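Local atomic coordinates of synaptic vesicle membrane protein VAT-1 homolog-like (Homo sapiens, PDB entry 4A27), a protein that probably acts as a zinc-binding oxidoreductase of the quinone oxidoreductase kind. Residues A130-F135 and R294-K299; A160-T165 and I301-Q306. One frame throughout, in Å; residues are numbered along the deposited sequence.

Helix 290-305 takes part in both contacts, meeting helix 124-137 in contact 1 and helix 154-163 with the residues after it in contact 2, with the two centres about 11 Å apart. Contact 1 is the larger and lies deeper, about 12 Å from the centre of the chain; contact 2 sits about 16 Å out. Each is partly buried and largely apolar between the segments, but contact 1 has a tyrosine ring at its middle and a lysine chain at its outer edge, whereas contact 2 has two leucines and a threonine methyl. L162 of contact 2 also packs on A130 and L134 of contact 1, tying the two together, so the three helices meet through these side chains.

Contact 1. Residues A130-F135 and R294-K299. With EDO (1,2-ethanediol), chain E.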
loop_
_atom_site.group_PDB
_atom_site.type_symbol
_atom_site.label_atom_id
_atom_site.label_comp_id
_atom_site.label_asym_id
_atom_site.label_seq_id
_atom_site.Cartn_x
_atom_site.Cartn_y
_atom_site.Cartn_z
ATOM N N ALA A 130 -3.923 9.071 11.398
ATOM C CA ALA A 130 -3.818 7.705 11.869
ATOM C C ALA A 130 -4.697 6.785 11.051
ATOM O O ALA A 130 -4.270 5.742 10.584
ATOM C CB ALA A 130 -4.220 7.652 13.353
ATOM N N TYR A 131 -5.921 7.204 10.815
ATOM C CA TYR A 131 -6.879 6.341 10.161
ATOM C C TYR A 131 -6.467 6.141 8.706
ATOM O O TYR A 131 -6.478 5.005 8.171
ATOM C CB TYR A 131 -8.287 6.941 10.234
ATOM C CG TYR A 131 -9.336 6.001 9.809
ATOM C CD1 TYR A 131 -9.633 5.799 8.474
ATOM C CD2 TYR A 131 -10.024 5.247 10.751
ATOM C CE1 TYR A 131 -10.613 4.864 8.090
ATOM C CE2 TYR A 131 -10.973 4.350 10.372
ATOM C CZ TYR A 131 -11.272 4.152 9.035
ATOM O OH TYR A 131 -12.281 3.238 8.694
ATOM N N VAL A 132 -6.077 7.235 8.064
ATOM C CA VAL A 132 -5.808 7.158 6.660
ATOM C C VAL A 132 -4.573 6.301 6.418
ATOM O O VAL A 132 -4.541 5.506 5.447
ATOM C CB VAL A 132 -5.698 8.533 5.998
ATOM C CG1 VAL A 132 -5.318 8.339 4.566
ATOM C CG2 VAL A 132 -7.040 9.289 6.077
ATOM N N MET A 133 -3.566 6.438 7.281
ATOM C CA MET A 133 -2.362 5.631 7.119
ATOM C C MET A 133 -2.620 4.149 7.275
ATOM O O MET A 133 -2.046 3.344 6.537
ATOM C CB MET A 133 -1.274 6.074 8.077
ATOM C CG MET A 133 -0.742 7.473 7.782
ATOM S SD MET A 133 0.766 7.880 8.747
ATOM C CE MET A 133 0.064 7.644 10.420
ATOM N N LEU A 134 -3.406 3.791 8.290
ATOM C CA LEU A 134 -3.603 2.416 8.628
ATOM C C LEU A 134 -4.530 1.701 7.676
ATOM O O LEU A 134 -4.323 0.514 7.414
ATOM C CB LEU A 134 -4.191 2.268 10.037
ATOM C CG LEU A 134 -3.268 2.537 11.232
ATOM C CD1 LEU A 134 -4.130 2.557 12.565
ATOM C CD2 LEU A 134 -2.038 1.531 11.252
ATOM N N PHE A 135 -5.570 2.391 7.189
ATOM C CA PHE A 135 -6.602 1.731 6.434
ATOM C C PHE A 135 -6.717 2.153 4.975
ATOM O O PHE A 135 -7.272 1.407 4.202
ATOM C CB PHE A 135 -7.963 1.896 7.113
ATOM C CG PHE A 135 -7.991 1.407 8.518
ATOM C CD1 PHE A 135 -7.965 0.031 8.786
ATOM C CD2 PHE A 135 -8.104 2.297 9.590
ATOM C CE1 PHE A 135 -8.002 -0.449 10.126
ATOM C CE2 PHE A 135 -8.158 1.832 10.924
ATOM C CZ PHE A 135 -8.098 0.449 11.180
ATOM N N ARG A 294 -14.074 13.239 4.734
ATOM C CA ARG A 294 -15.350 13.289 5.443
ATOM C C ARG A 294 -15.822 11.894 5.781
ATOM O O ARG A 294 -16.367 11.675 6.879
ATOM C CB ARG A 294 -16.419 14.030 4.632
ATOM C CG ARG A 294 -17.788 14.158 5.338
ATOM C CD ARG A 294 -18.698 15.251 4.712
ATOM N NE ARG A 294 -17.999 16.531 4.771
ATOM C CZ ARG A 294 -18.052 17.401 5.784
ATOM N NH1 ARG A 294 -18.856 17.227 6.815
ATOM N NH2 ARG A 294 -17.312 18.482 5.744
ATOM N N GLY A 295 -15.655 10.965 4.835
ATOM C CA GLY A 295 -15.853 9.544 5.109
ATOM C C GLY A 295 -15.051 9.030 6.294
ATOM O O GLY A 295 -15.603 8.398 7.189
ATOM N N VAL A 296 -13.748 9.324 6.316
ATOM C CA VAL A 296 -12.908 8.986 7.474
ATOM C C VAL A 296 -13.420 9.602 8.772
ATOM O O VAL A 296 -13.593 8.902 9.775
ATOM C CB VAL A 296 -11.449 9.428 7.222
ATOM C CG1 VAL A 296 -10.572 9.324 8.508
ATOM C CG2 VAL A 296 -10.892 8.610 6.050
ATOM N N VAL A 297 -13.749 10.889 8.753
ATOM C CA VAL A 297 -14.244 11.557 9.986
ATOM C C VAL A 297 -15.549 10.948 10.505
ATOM O O VAL A 297 -15.747 10.792 11.714
ATOM C CB VAL A 297 -14.426 13.041 9.793
ATOM C CG1 VAL A 297 -15.198 13.635 10.968
ATOM C CG2 VAL A 297 -13.070 13.747 9.619
ATOM N N GLU A 298 -16.426 10.575 9.587
ATOM C CA GLU A 298 -17.690 9.958 9.982
ATOM C C GLU A 298 -17.462 8.633 10.674
ATOM O O GLU A 298 -18.050 8.365 11.739
ATOM C CB GLU A 298 -18.615 9.771 8.772
ATOM C CG GLU A 298 -19.200 11.075 8.257
ATOM C CD GLU A 298 -20.106 10.893 7.007
ATOM O OE1 GLU A 298 -20.342 9.741 6.573
ATOM O OE2 GLU A 298 -20.587 11.909 6.460
ATOM N N LYS A 299 -16.566 7.816 10.129
ATOM C CA LYS A 299 -16.190 6.593 10.819
ATOM C C LYS A 299 -15.462 6.903 12.158
ATOM O O LYS A 299 -15.736 6.262 13.159
ATOM C CB LYS A 299 -15.305 5.699 9.935
ATOM C CG LYS A 299 -15.983 5.198 8.639
ATOM C CD LYS A 299 -14.940 4.465 7.731
ATOM C CE LYS A 299 -15.281 4.458 6.231
ATOM N NZ LYS A 299 -14.060 4.679 5.361
HETATM C C1 EDO E . -18.513 16.324 1.387
HETATM O O1 EDO E . -17.737 16.857 2.482
HETATM C C2 EDO E . -17.525 16.672 0.323
HETATM O O2 EDO E . -16.590 17.204 1.269
#
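The ring of Y131 has F135, one turn on in the same helix, over the centre of one face, its CD2 3.5 Å above the plane. From across the contact V296 and K299 reach the ring obliquely. V296 CG1 lies 3.6 Å from Y131 CD1, and the two side chains run past each other in opposite directions. At the phenol end K299 crosses at about a right angle, bringing its CD to 3.1 Å from Y131 OH, a close approach of a methylene to an oxygen. The ring gets there because its CG stands anti to the backbone N (chi1 -169°), which swings it towards helix 290-305. Deeper in, the other methyl of V296, CG2, meets V132 CG2 at 3.9 Å. V132 in turn packs on F278 of strand 274-278, linking this contact to the parallel sheet. The axes of the short segments pass 10.5 Å apart at 102°, so the helices cross nearly perpendicularly and touch over a small patch. On a different side of helix 290-305, R294 NH2 hydrogen-bonds the backbone O of V108. With an alanine in place of Y131, V296 CG1 would probably lose the ring carbons it packs against and K299 CD the phenol oxygen beside it, leaving the lysine chain freer to turn. Between these segments the hold is van der Waals contact: buried valine methyls form the inner part, while at the outer margin exposed K299 lies against the tyrosine hydroxyl through a methylene, its NZ 4.0 Å from Y131 OH.

Contact 2. Residues A160-T165 and I301-Q306; sequences AQLCST and IGLYNQ
L162 O, in helix 154-163, is gripped twice by T165: the backbone N of T165 lies 3.0 Å from it, and T165 OG1 donates to L162 O over 2.5 Å, in the carbonyl plane and on a lone pair, with a C=O...donor angle of 142°. One residue earlier, S164 OG donates to Q161 O at 2.6 Å, tilted 28° from that carbonyl's plane. The hydroxyls thus bend back onto carbonyls three residues before them. With its OG1 tied up in this way, T165 sends CG2 towards helix 290-305, where it comes within 4.2 Å of L303 CD2. The main touch is leucine on leucine: L162 CD2 meets L303 CD1 at 3.6 Å, the two side chains crossing at about a right angle. L162 rests as well on Y131 of helix 124-137, while Y304, next to L303 in sequence, sends its hydroxyl to hydrogen-bond E119. Polar and apolar work are therefore divided: the hydroxyl bonds stay within 160-165 and satisfy its own backbone carbonyls, and between the segments methyl groups alone make a small, plain packing contact.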
loop_
_atom_site.group_PDB
_atom_site.type_symbol
_atom_site.label_atom_id
_atom_site.label_comp_id
_atom_site.label_asym_id
_atom_site.label_seq_id
_atom_site.Cartn_x
_atom_site.Cartn_y
_atom_site.Cartn_z
ATOM N N ALA A 160 -2.430 3.766 18.214
ATOM C CA ALA A 160 -2.584 2.634 19.181
ATOM C C ALA A 160 -4.042 2.347 19.420
ATOM O O ALA A 160 -4.445 1.218 19.455
ATOM C CB ALA A 160 -1.889 2.915 20.508
ATOM N N GLN A 161 -4.851 3.383 19.551
ATOM C CA GLN A 161 -6.261 3.191 19.855
ATOM C C GLN A 161 -6.971 2.554 18.655
ATOM O O GLN A 161 -7.839 1.724 18.829
ATOM C CB GLN A 161 -6.925 4.545 20.166
ATOM C CG GLN A 161 -6.471 5.125 21.487
ATOM C CD GLN A 161 -7.150 6.412 21.824
ATOM O OE1 GLN A 161 -8.250 6.680 21.335
ATOM N NE2 GLN A 161 -6.540 7.202 22.713
ATOM N N LEU A 162 -6.636 3.000 17.438
ATOM C CA LEU A 162 -7.280 2.458 16.257
ATOM C C LEU A 162 -6.865 1.011 15.985
ATOM O O LEU A 162 -7.694 0.209 15.568
ATOM C CB LEU A 162 -7.027 3.324 15.014
ATOM C CG LEU A 162 -7.741 4.639 14.985
ATOM C CD1 LEU A 162 -7.145 5.566 13.886
ATOM C CD2 LEU A 162 -9.258 4.312 14.777
ATOM N N CYS A 163 -5.594 0.673 16.220
ATOM C CA CYS A 163 -5.163 -0.734 16.110
ATOM C C CYS A 163 -6.010 -1.653 17.030
ATOM O O CYS A 163 -6.325 -2.792 16.661
ATOM C CB CYS A 163 -3.698 -0.893 16.467
ATOM S SG CYS A 163 -2.563 -0.218 15.199
ATOM N N SER A 164 -6.384 -1.151 18.206
ATOM C CA SER A 164 -7.151 -1.951 19.154
ATOM C C SER A 164 -8.581 -2.203 18.686
ATOM O O SER A 164 -9.258 -3.044 19.263
ATOM C CB SER A 164 -7.147 -1.324 20.561
ATOM O OG SER A 164 -7.994 -0.190 20.636
ATOM N N THR A 165 -9.041 -1.502 17.655
ATOM C CA THR A 165 -10.377 -1.786 17.070
ATOM C C THR A 165 -10.355 -2.950 16.076
ATOM O O THR A 165 -11.412 -3.419 15.654
ATOM C CB THR A 165 -11.011 -0.547 16.361
ATOM O OG1 THR A 165 -10.176 -0.106 15.265
ATOM C CG2 THR A 165 -11.244 0.623 17.361
ATOM N N ILE A 301 -16.005 9.383 14.126
ATOM C CA ILE A 301 -17.025 9.847 15.077
ATOM C C ILE A 301 -17.882 8.675 15.568
ATOM O O ILE A 301 -18.267 8.626 16.760
ATOM C CB ILE A 301 -17.887 10.992 14.500
ATOM C CG1 ILE A 301 -17.116 12.309 14.476
ATOM C CG2 ILE A 301 -19.124 11.257 15.371
ATOM C CD1 ILE A 301 -17.895 13.413 13.726
ATOM N N GLY A 302 -18.165 7.732 14.662
ATOM C CA GLY A 302 -18.851 6.476 15.034
ATOM C C GLY A 302 -18.078 5.718 16.105
ATOM O O GLY A 302 -18.650 5.353 17.108
ATOM N N LEU A 303 -16.757 5.574 15.927
ATOM C CA LEU A 303 -15.905 4.952 16.931
ATOM C C LEU A 303 -15.899 5.745 18.251
ATOM O O LEU A 303 -16.015 5.146 19.333
ATOM C CB LEU A 303 -14.451 4.786 16.402
ATOM C CG LEU A 303 -14.282 3.763 15.273
ATOM C CD1 LEU A 303 -12.825 3.746 14.754
ATOM C CD2 LEU A 303 -14.707 2.354 15.729
ATOM N N TYR A 304 -15.760 7.078 18.182
ATOM C CA TYR A 304 -15.812 7.902 19.394
ATOM C C TYR A 304 -17.112 7.666 20.222
ATOM O O TYR A 304 -17.085 7.544 21.456
ATOM C CB TYR A 304 -15.724 9.364 19.055
ATOM C CG TYR A 304 -15.832 10.262 20.256
ATOM C CD1 TYR A 304 -14.702 10.594 21.002
ATOM C CD2 TYR A 304 -17.054 10.793 20.645
ATOM C CE1 TYR A 304 -14.775 11.424 22.093
ATOM C CE2 TYR A 304 -17.138 11.641 21.755
ATOM C CZ TYR A 304 -15.979 11.950 22.453
ATOM O OH TYR A 304 -15.994 12.768 23.534
ATOM N N ASN A 305 -18.233 7.642 19.522
ATOM C CA ASN A 305 -19.561 7.406 20.150
ATOM C C ASN A 305 -19.747 6.013 20.756
ATOM O O ASN A 305 -20.489 5.848 21.711
ATOM C CB ASN A 305 -20.660 7.680 19.127
ATOM C CG ASN A 305 -20.800 9.191 18.801
ATOM O OD1 ASN A 305 -20.302 10.038 19.524
ATOM N ND2 ASN A 305 -21.435 9.507 17.690
ATOM N N GLN A 306 -19.099 5.014 20.176
ATOM C CA GLN A 306 -19.044 3.693 20.755
ATOM C C GLN A 306 -17.959 3.579 21.833
ATOM O O GLN A 306 -17.735 2.487 22.372
ATOM C CB GLN A 306 -18.779 2.655 19.667
ATOM C CG GLN A 306 -19.886 2.519 18.639
ATOM C CD GLN A 306 -19.482 1.610 17.466
ATOM O OE1 GLN A 306 -18.308 1.342 17.245
ATOM N NE2 GLN A 306 -20.467 1.135 16.720
#